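Long-range contacts in DHHA1 domain protein (Clostridium perfringens, PDB 3KEW), which binds a zinc ion and, as a probable relative of alanyl-tRNA synthetase, may act in editing mischarged tRNA: residues Lys14-Glu19 and Leu34-Phe39; Gly18-Val23 and Lys80-Glu85; Gly51-Ile56 and Val68-Glu73. All coordinates share one frame; numbering follows the deposited sequence.

Contacts 2 and 3 lie in the closed antiparallel barrel. Contact 1 joins barrel strand 15-26 to residues 34-39, whose strand 36-37 lies outside it. Contacts 1 and 2 share Gly18 and Glu19, and their centres lie about 7 Å apart. Contact 3 lies about 9 Å from contact 2 and about 10 Å from contact 1, centre to centre. Phe16 N and Cys84 O, 2.8 Å apart, tie contact 1 to contact 2. Glu85 O and Leu52 N, 2.9 Å apart, tie contact 2 to contact 3. Thr37 OG1 and His70 NE2, 2.7 Å apart, join contacts 1 and 3. None of the segments supplies a zinc ligand; His98, His102 and Cys195 hold the ion.

Contact 1. Residues Lys14-Glu19 and Leu34-Phe39; sequences KEFKGE and LDQTAF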
loop_
_atom_site.group_PDB
_atom_site.type_symbol
_atom_site.label_atom_id
_atom_site.label_comp_id
_atom_site.label_asym_id
_atom_site.label_seq_id
_atom_site.Cartn_x
_atom_site.Cartn_y
_atom_site.Cartn_z
ATOM N N LYS A 14 -3.815 -14.274 2.827
ATOM C CA LYS A 14 -3.727 -14.479 1.384
ATOM C C LYS A 14 -4.734 -15.494 0.826
ATOM O O LYS A 14 -4.937 -15.563 -0.389
ATOM C CB LYS A 14 -2.289 -14.832 0.972
ATOM C CG LYS A 14 -1.744 -16.154 1.494
ATOM C CD LYS A 14 -0.301 -16.343 1.004
ATOM C CE LYS A 14 0.055 -17.808 0.787
ATOM N NZ LYS A 14 0.559 -18.468 2.018
ATOM N N GLU A 15 -5.341 -16.289 1.710
ATOM C CA GLU A 15 -6.453 -17.191 1.362
ATOM C C GLU A 15 -7.559 -17.034 2.383
ATOM O O GLU A 15 -7.285 -16.890 3.586
ATOM C CB GLU A 15 -6.034 -18.652 1.381
ATOM C CG GLU A 15 -4.933 -19.038 0.432
ATOM C CD GLU A 15 -4.364 -20.392 0.778
ATOM O OE1 GLU A 15 -3.132 -20.562 0.658
ATOM O OE2 GLU A 15 -5.153 -21.277 1.187
ATOM N N PHE A 16 -8.802 -17.098 1.907
ATOM C CA PHE A 16 -9.977 -16.912 2.758
ATOM C C PHE A 16 -11.240 -17.527 2.159
ATOM O O PHE A 16 -11.262 -17.942 0.987
ATOM C CB PHE A 16 -10.195 -15.425 3.084
ATOM C CG PHE A 16 -10.579 -14.585 1.892
ATOM C CD1 PHE A 16 -11.888 -14.151 1.735
ATOM C CD2 PHE A 16 -9.630 -14.214 0.935
ATOM C CE1 PHE A 16 -12.258 -13.381 0.637
ATOM C CE2 PHE A 16 -9.992 -13.442 -0.166
ATOM C CZ PHE A 16 -11.312 -13.018 -0.308
ATOM N N LYS A 17 -12.280 -17.591 2.988
ATOM C CA LYS A 17 -13.573 -18.128 2.602
ATOM C C LYS A 17 -14.531 -16.980 2.351
ATOM O O LYS A 17 -14.593 -16.014 3.120
ATOM C CB LYS A 17 -14.116 -19.075 3.682
ATOM C CG LYS A 17 -13.967 -20.577 3.383
ATOM C CD LYS A 17 -12.550 -21.009 3.057
ATOM C CE LYS A 17 -12.435 -22.513 2.811
ATOM N NZ LYS A 17 -13.013 -22.939 1.503
ATOM N N GLY A 18 -15.265 -17.068 1.253
ATOM C CA GLY A 18 -16.173 -15.996 0.892
ATOM C C GLY A 18 -17.472 -16.496 0.320
ATOM O O GLY A 18 -17.556 -17.618 -0.192
ATOM N N GLU A 19 -18.483 -15.642 0.409
ATOM C CA GLU A 19 -19.789 -15.923 -0.147
ATOM C C GLU A 19 -20.174 -14.782 -1.065
ATOM O O GLU A 19 -20.167 -13.619 -0.655
ATOM C CB GLU A 19 -20.831 -16.089 0.965
ATOM C CG GLU A 19 -22.214 -16.504 0.466
ATOM C CD GLU A 19 -23.296 -16.440 1.541
ATOM O OE1 GLU A 19 -22.973 -16.238 2.736
ATOM O OE2 GLU A 19 -24.483 -16.585 1.179
ATOM N N LEU A 34 -18.821 -9.718 -2.288
ATOM C CA LEU A 34 -18.537 -10.800 -1.334
ATOM C C LEU A 34 -18.913 -10.361 0.078
ATOM O O LEU A 34 -18.933 -9.161 0.366
ATOM C CB LEU A 34 -17.055 -11.178 -1.370
ATOM C CG LEU A 34 -16.528 -12.381 -2.162
ATOM C CD1 LEU A 34 -17.152 -12.541 -3.536
ATOM C CD2 LEU A 34 -15.017 -12.270 -2.292
ATOM N N ASP A 35 -19.230 -11.329 0.942
ATOM C CA ASP A 35 -19.552 -11.040 2.344
ATOM C C ASP A 35 -18.338 -10.472 3.088
ATOM O O ASP A 35 -18.464 -9.538 3.886
ATOM C CB ASP A 35 -20.145 -12.275 3.056
ATOM C CG ASP A 35 -19.132 -13.420 3.257
ATOM O OD1 ASP A 35 -18.996 -13.881 4.409
ATOM O OD2 ASP A 35 -18.480 -13.867 2.288
ATOM N N GLN A 36 -17.166 -11.035 2.788
ATOM C CA GLN A 36 -15.877 -10.573 3.312
ATOM C C GLN A 36 -14.826 -10.698 2.219
ATOM O O GLN A 36 -14.848 -11.650 1.440
ATOM C CB GLN A 36 -15.466 -11.367 4.564
ATOM C CG GLN A 36 -15.151 -12.851 4.370
ATOM C CD GLN A 36 -14.933 -13.577 5.686
ATOM O OE1 GLN A 36 -14.736 -12.957 6.733
ATOM N NE2 GLN A 36 -14.976 -14.899 5.640
ATOM N N THR A 37 -13.918 -9.733 2.144
ATOM C CA THR A 37 -12.873 -9.802 1.125
ATOM C C THR A 37 -11.496 -9.355 1.622
ATOM O O THR A 37 -11.372 -8.433 2.432
ATOM C CB THR A 37 -13.292 -9.100 -0.204
ATOM O OG1 THR A 37 -12.359 -9.429 -1.240
ATOM C CG2 THR A 37 -13.396 -7.582 -0.045
ATOM N N ALA A 38 -10.474 -10.052 1.146
ATOM C CA ALA A 38 -9.088 -9.654 1.353
ATOM C C ALA A 38 -8.507 -9.047 0.072
ATOM O O ALA A 38 -7.318 -8.750 0.013
ATOM C CB ALA A 38 -8.247 -10.859 1.817
ATOM N N PHE A 39 -9.345 -8.878 -0.956
ATOM C CA PHE A 39 -8.921 -8.223 -2.200
ATOM C C PHE A 39 -8.942 -6.708 -2.005
ATOM O O PHE A 39 -10.010 -6.114 -1.805
ATOM C CB PHE A 39 -9.805 -8.630 -3.395
ATOM C CG PHE A 39 -9.633 -10.074 -3.837
ATOM C CD1 PHE A 39 -8.746 -10.403 -4.863
ATOM C CD2 PHE A 39 -10.363 -11.097 -3.238
ATOM C CE1 PHE A 39 -8.562 -11.730 -5.261
ATOM C CE2 PHE A 39 -10.203 -12.430 -3.643
ATOM C CZ PHE A 39 -9.293 -12.747 -4.653
#
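Phe16 lies against the backbone and side chains of Gln36-Phe39. Its CB is directed at that segment, and CG sits between the backbone N and the carbonyl carbon (chi1 67°). Along one side of the ring, CD1 and then CE1 run past Gln36. CE1 comes 3.2 Å from Gln36 O, which lies near the ring plane at the edge. On the other side, CD2 packs 3.7 Å from Ala38 CB, and CE2 meets the same methyl and Phe39. At the tip, CZ lies 3.4 Å from Ala38 N, which sits over one face, toward the rim. CZ also meets Phe39 CE2 at 3.6 Å. The rings of Phe16 and Phe39 touch rim to rim, with planes at 66°.

Beyond Phe16 the contact turns polar. The extended side chain of Gln36 brings NE2 within 2.8 Å of Lys17 O, a hydrogen bond from side chain to backbone. Glu19 N gives a short bond of 2.6 Å to Asp35 OD2, arriving 36° out of the carboxylate plane. Asp35 N donates in return to Glu19 O at 2.9 Å, and Leu34 CA makes a CA-H...O contact of 3.3 Å with that same oxygen.

Thr37 OG1 takes the N-H of Phe39 in an ST turn and is also bonded to His70 NE2. Strand 36-37 pairs in parallel with strand 4-5, through Thr4. Phe16 is covered further by Leu6 and Cys84.

The buried ring therefore joins the start of strand 15-26 to the segment that follows strand 29-34. Asp35 uses both its backbone N and its carboxylate on Glu19. These two bonds fix the backbone of Glu19 at both its N-H and its C=O. The N-H of Glu19 would tend to favour a charged Asp35, while the nearby carboxylate of Glu19 would oppose it.

Contact 2. Residues Gly18-Val23 and Lys80-Glu85; sequences GEIIEV and KNLQCE
Gly18 and Leu82 form an antiparallel hydrogen-bonded pair. Leu82 N donates to Gly18 O at 2.9 Å, and Gly18 N donates to Leu82 O at 3.1 Å. Cys84 SG stands 4.0 Å from Gly18 N, on the side of Gly18 where a CB would come very close to the sulfur.

Leu82 carries the apolar part. Its CG is anti to the carbonyl carbon (chi1 -52°), and its CD1 lies 3.7 Å from Ile20 CG1 and equally near Ile20 CD1. The two side chains cross at about a right angle.

Glu19 and Lys80 lie side by side and point the same way. Glu19 CG and Lys80 CG are 3.8 Å apart. Glu19 OE2 approaches Lys80 CE at 3.4 Å. Both chains are extended, yet Glu19 OE2 stays 4.5 Å from Lys80 NZ, beyond a salt bridge.

The next shell sets these groups in place. Ile53 of strand 51-53 touches both Leu82 and Cys84, and Ile20 packs on Leu34 and Pro76. The backbone of Ile20 bonds to Leu79, so strand 15-26 keeps a partner past Lys80.

The Gly18-Leu82 pair and the Ile20-Leu82 packing form part of the junction of strands 15-26 and 82-86 that closes the barrel. Glu19 OE2 and CG lie along the methylenes of Lys80, and any attraction between the charges is at longer range.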
loop_
_atom_site.group_PDB
_atom_site.type_symbol
_atom_site.label_atom_id
_atom_site.label_comp_id
_atom_site.label_asym_id
_atom_site.label_seq_id
_atom_site.Cartn_x
_atom_site.Cartn_y
_atom_site.Cartn_z
ATOM N N GLY A 18 -15.265 -17.068 1.253
ATOM C CA GLY A 18 -16.173 -15.996 0.892
ATOM C C GLY A 18 -17.472 -16.496 0.320
ATOM O O GLY A 18 -17.556 -17.618 -0.192
ATOM N N GLU A 19 -18.483 -15.642 0.409
ATOM C CA GLU A 19 -19.789 -15.923 -0.147
ATOM C C GLU A 19 -20.174 -14.782 -1.065
ATOM O O GLU A 19 -20.167 -13.619 -0.655
ATOM C CB GLU A 19 -20.831 -16.089 0.965
ATOM C CG GLU A 19 -22.214 -16.504 0.466
ATOM C CD GLU A 19 -23.296 -16.440 1.541
ATOM O OE1 GLU A 19 -22.973 -16.238 2.736
ATOM O OE2 GLU A 19 -24.483 -16.585 1.179
ATOM N N ILE A 20 -20.500 -15.135 -2.303
ATOM C CA ILE A 20 -20.969 -14.181 -3.290
ATOM C C ILE A 20 -22.372 -13.686 -2.928
ATOM O O ILE A 20 -23.312 -14.472 -2.835
ATOM C CB ILE A 20 -20.931 -14.776 -4.719
ATOM C CG1 ILE A 20 -19.478 -14.955 -5.173
ATOM C CG2 ILE A 20 -21.676 -13.869 -5.692
ATOM C CD1 ILE A 20 -19.295 -15.676 -6.494
ATOM N N ILE A 21 -22.478 -12.377 -2.722
ATOM C CA ILE A 21 -23.697 -11.714 -2.256
ATOM C C ILE A 21 -24.512 -11.120 -3.427
ATOM O O ILE A 21 -25.739 -11.003 -3.349
ATOM C CB ILE A 21 -23.343 -10.670 -1.127
ATOM C CG1 ILE A 21 -23.772 -11.185 0.246
ATOM C CG2 ILE A 21 -23.984 -9.308 -1.349
ATOM C CD1 ILE A 21 -23.106 -12.473 0.685
ATOM N N GLU A 22 -23.821 -10.788 -4.519
ATOM C CA GLU A 22 -24.441 -10.184 -5.704
ATOM C C GLU A 22 -23.652 -10.591 -6.945
ATOM O O GLU A 22 -22.432 -10.727 -6.877
ATOM C CB GLU A 22 -24.469 -8.656 -5.546
ATOM C CG GLU A 22 -25.130 -7.870 -6.683
ATOM C CD GLU A 22 -24.937 -6.363 -6.548
ATOM O OE1 GLU A 22 -25.494 -5.763 -5.603
ATOM O OE2 GLU A 22 -24.231 -5.773 -7.391
ATOM N N VAL A 23 -24.352 -10.827 -8.057
ATOM C CA VAL A 23 -23.731 -11.017 -9.379
ATOM C C VAL A 23 -24.391 -10.097 -10.414
ATOM O O VAL A 23 -25.610 -10.146 -10.601
ATOM C CB VAL A 23 -23.844 -12.481 -9.904
ATOM C CG1 VAL A 23 -23.126 -12.637 -11.248
ATOM C CG2 VAL A 23 -23.292 -13.476 -8.915
ATOM N N LYS A 80 -21.548 -20.257 -2.151
ATOM C CA LYS A 80 -21.283 -20.266 -0.711
ATOM C C LYS A 80 -19.990 -21.002 -0.398
ATOM O O LYS A 80 -19.616 -21.935 -1.121
ATOM C CB LYS A 80 -22.452 -20.892 0.062
ATOM C CG LYS A 80 -23.657 -19.975 0.181
ATOM C CD LYS A 80 -24.825 -20.624 0.900
ATOM C CE LYS A 80 -25.955 -19.617 1.062
ATOM N NZ LYS A 80 -27.138 -20.197 1.752
ATOM N N ASN A 81 -19.316 -20.570 0.672
ATOM C CA ASN A 81 -18.117 -21.234 1.199
ATOM C C ASN A 81 -17.030 -21.424 0.126
ATOM O O ASN A 81 -16.484 -22.511 -0.057
ATOM C CB ASN A 81 -18.509 -22.565 1.875
ATOM C CG ASN A 81 -17.408 -23.138 2.744
ATOM O OD1 ASN A 81 -16.788 -22.429 3.541
ATOM N ND2 ASN A 81 -17.158 -24.435 2.595
ATOM N N LEU A 82 -16.737 -20.350 -0.596
ATOM C CA LEU A 82 -15.821 -20.425 -1.729
ATOM C C LEU A 82 -14.385 -20.212 -1.292
ATOM O O LEU A 82 -14.109 -19.359 -0.451
ATOM C CB LEU A 82 -16.196 -19.386 -2.786
ATOM C CG LEU A 82 -17.647 -19.359 -3.265
ATOM C CD1 LEU A 82 -17.862 -18.113 -4.076
ATOM C CD2 LEU A 82 -17.992 -20.604 -4.082
ATOM N N GLN A 83 -13.482 -21.006 -1.861
ATOM C CA GLN A 83 -12.046 -20.795 -1.698
ATOM C C GLN A 83 -11.591 -19.589 -2.514
ATOM O O GLN A 83 -11.647 -19.604 -3.750
ATOM C CB GLN A 83 -11.254 -22.037 -2.116
ATOM C CG GLN A 83 -10.622 -22.793 -0.960
ATOM C CD GLN A 83 -9.568 -21.977 -0.225
ATOM O OE1 GLN A 83 -9.828 -21.435 0.854
ATOM N NE2 GLN A 83 -8.375 -21.886 -0.805
ATOM N N CYS A 84 -11.149 -18.548 -1.813
ATOM C CA CYS A 84 -10.661 -17.334 -2.460
ATOM C C CYS A 84 -9.201 -17.093 -2.111
ATOM O O CYS A 84 -8.842 -17.067 -0.930
ATOM C CB CYS A 84 -11.489 -16.132 -2.032
ATOM S SG CYS A 84 -13.271 -16.323 -2.188
ATOM N N GLU A 85 -8.364 -16.907 -3.133
ATOM C CA GLU A 85 -6.938 -16.679 -2.908
ATOM C C GLU A 85 -6.349 -15.523 -3.712
ATOM O O GLU A 85 -6.611 -15.376 -4.909
ATOM C CB GLU A 85 -6.119 -17.962 -3.096
ATOM C CG GLU A 85 -6.645 -18.934 -4.132
ATOM C CD GLU A 85 -6.143 -20.352 -3.904
ATOM O OE1 GLU A 85 -6.299 -20.869 -2.777
ATOM O OE2 GLU A 85 -5.600 -20.953 -4.855
#

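Contact 3. Residues Gly51-Ile56 and Val68-Glu73; sequences GLIDGI and VYHVLE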
loop_
_atom_site.group_PDB
_atom_site.type_symbol
_atom_site.label_atom_id
_atom_site.label_comp_id
_atom_site.label_asym_id
_atom_site.label_seq_id
_atom_site.Cartn_x
_atom_site.Cartn_y
_atom_site.Cartn_z
ATOM N N GLY A 51 -6.281 -12.399 -8.548
ATOM C CA GLY A 51 -6.257 -13.730 -7.956
ATOM C C GLY A 51 -7.393 -14.621 -8.410
ATOM O O GLY A 51 -7.791 -14.577 -9.577
ATOM N N LEU A 52 -7.902 -15.441 -7.488
ATOM C CA LEU A 52 -8.945 -16.423 -7.807
ATOM C C LEU A 52 -10.062 -16.415 -6.775
ATOM O O LEU A 52 -9.807 -16.315 -5.576
ATOM C CB LEU A 52 -8.369 -17.841 -7.876
ATOM C CG LEU A 52 -7.243 -18.229 -8.832
ATOM C CD1 LEU A 52 -6.697 -19.590 -8.430
ATOM C CD2 LEU A 52 -7.725 -18.254 -10.274
ATOM N N ILE A 53 -11.296 -16.502 -7.263
ATOM C CA ILE A 53 -12.476 -16.788 -6.445
ATOM C C ILE A 53 -13.122 -18.047 -7.030
ATOM O O ILE A 53 -13.571 -18.034 -8.184
ATOM C CB ILE A 53 -13.472 -15.604 -6.430
ATOM C CG1 ILE A 53 -12.924 -14.473 -5.549
ATOM C CG2 ILE A 53 -14.869 -16.056 -5.938
ATOM C CD1 ILE A 53 -13.619 -13.140 -5.734
ATOM N N ASP A 54 -13.125 -19.127 -6.238
ATOM C CA ASP A 54 -13.625 -20.452 -6.649
ATOM C C ASP A 54 -12.985 -20.935 -7.965
ATOM O O ASP A 54 -13.662 -21.457 -8.856
ATOM C CB ASP A 54 -15.164 -20.457 -6.722
ATOM C CG ASP A 54 -15.748 -21.855 -6.895
ATOM O OD1 ASP A 54 -15.357 -22.773 -6.144
ATOM O OD2 ASP A 54 -16.595 -22.031 -7.799
ATOM N N GLY A 55 -11.677 -20.719 -8.092
ATOM C CA GLY A 55 -10.937 -21.105 -9.294
ATOM C C GLY A 55 -11.159 -20.216 -10.509
ATOM O O GLY A 55 -10.551 -20.441 -11.558
ATOM N N ILE A 56 -12.029 -19.218 -10.380
ATOM C CA ILE A 56 -12.310 -18.282 -11.471
ATOM C C ILE A 56 -11.450 -17.044 -11.265
ATOM O O ILE A 56 -11.464 -16.454 -10.177
ATOM C CB ILE A 56 -13.806 -17.870 -11.523
ATOM C CG1 ILE A 56 -14.728 -19.098 -11.447
ATOM C CG2 ILE A 56 -14.093 -17.038 -12.774
ATOM C CD1 ILE A 56 -16.155 -18.784 -10.967
ATOM N N VAL A 68 -16.674 -3.354 -2.243
ATOM C CA VAL A 68 -15.603 -3.894 -3.057
ATOM C C VAL A 68 -16.160 -4.903 -4.070
ATOM O O VAL A 68 -16.713 -5.940 -3.691
ATOM C CB VAL A 68 -14.487 -4.538 -2.168
ATOM C CG1 VAL A 68 -13.380 -5.100 -3.024
ATOM C CG2 VAL A 68 -13.917 -3.526 -1.178
ATOM N N TYR A 69 -15.995 -4.590 -5.353
ATOM C CA TYR A 69 -16.490 -5.425 -6.447
ATOM C C TYR A 69 -15.381 -6.169 -7.171
ATOM O O TYR A 69 -14.356 -5.590 -7.508
ATOM C CB TYR A 69 -17.255 -4.581 -7.465
ATOM C CG TYR A 69 -18.516 -3.948 -6.927
ATOM C CD1 TYR A 69 -18.492 -2.674 -6.366
ATOM C CD2 TYR A 69 -19.733 -4.622 -6.977
ATOM C CE1 TYR A 69 -19.643 -2.086 -5.865
ATOM C CE2 TYR A 69 -20.901 -4.038 -6.477
ATOM C CZ TYR A 69 -20.845 -2.768 -5.927
ATOM O OH TYR A 69 -21.986 -2.179 -5.426
ATOM N N HIS A 70 -15.621 -7.442 -7.449
ATOM C CA HIS A 70 -14.644 -8.311 -8.080
ATOM C C HIS A 70 -15.124 -8.669 -9.480
ATOM O O HIS A 70 -16.220 -9.208 -9.651
ATOM C CB HIS A 70 -14.445 -9.586 -7.242
ATOM C CG HIS A 70 -14.132 -9.321 -5.798
ATOM N ND1 HIS A 70 -15.049 -8.782 -4.920
ATOM C CD2 HIS A 70 -12.999 -9.516 -5.081
ATOM C CE1 HIS A 70 -14.494 -8.651 -3.727
ATOM N NE2 HIS A 70 -13.251 -9.092 -3.798
ATOM N N VAL A 71 -14.300 -8.361 -10.478
ATOM C CA VAL A 71 -14.624 -8.669 -11.866
ATOM C C VAL A 71 -14.092 -10.060 -12.214
ATOM O O VAL A 71 -12.882 -10.283 -12.269
ATOM C CB VAL A 71 -14.096 -7.574 -12.834
ATOM C CG1 VAL A 71 -14.379 -7.939 -14.281
ATOM C CG2 VAL A 71 -14.729 -6.229 -12.503
ATOM N N LEU A 72 -15.013 -10.998 -12.418
ATOM C CA LEU A 72 -14.659 -12.383 -12.713
ATOM C C LEU A 72 -14.792 -12.650 -14.205
ATOM O O LEU A 72 -15.732 -12.157 -14.838
ATOM C CB LEU A 72 -15.559 -13.349 -11.927
ATOM C CG LEU A 72 -15.619 -13.301 -10.394
ATOM C CD1 LEU A 72 -16.544 -14.392 -9.881
ATOM C CD2 LEU A 72 -14.244 -13.448 -9.767
ATOM N N GLU A 73 -13.870 -13.433 -14.769
ATOM C CA GLU A 73 -13.907 -13.699 -16.215
ATOM C C GLU A 73 -14.943 -14.753 -16.623
ATOM O O GLU A 73 -15.370 -14.789 -17.778
ATOM C CB GLU A 73 -12.514 -14.021 -16.787
ATOM C CG GLU A 73 -12.045 -15.459 -16.672
ATOM C CD GLU A 73 -10.837 -15.766 -17.553
ATOM O OE1 GLU A 73 -10.345 -16.915 -17.509
ATOM O OE2 GLU A 73 -10.373 -14.867 -18.288
#
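Ile53, Ile56, His70 and Leu72 make an apolar contact with no hydrogen bond between the segments. Ile53 reaches two residues. Its CD1 lies 3.7 Å from His70 CD2, and CG of the same imidazole is only slightly farther. The CB of Ile53 lies 4.0 Å from Leu72 CD2. The CG1 of Ile53 is anti to the carbonyl carbon (chi1 -74°), and from there the branch runs on to CD1 beside the imidazole. Ile53 and His70 cross at about a right angle. Ile56 approaches Leu72 with its CG2 methyl, which lies 4.1 Å from Leu72 CB. The same methyl is also near Glu73 N. Ile56 and Leu72 again cross at about a right angle.

Backbone bonds act inside residues 51-56. Ile53 N donates to Ile56 O, and Ile56 N donates to Ile53 O, both at 2.9 Å. They close a type I' turn with Asp54 and Gly55 at its corner. The turn places Ile53 and Ile56 so that both CB atoms are directed at residues 68-73.

Polar bonds of the imidazole lie outside the two segments: the bond at NE2 to Thr37, with a weak one from ND1 to Val32 O, would limit rotation of the ring.

In the barrel, strand 56-64 lies between strands 51-53 and 67-72 in the sheet order. Ile53 reaches His70 and Leu72 past this intervening strand, whereas Ile56, at its start, meets Leu72 of the adjacent one. Leu34 and Phe39 pack on Ile53, and Leu72 packs on Val32. Leu82 and Cys84 of strand 82-86 border Ile53 from the neighbouring strand.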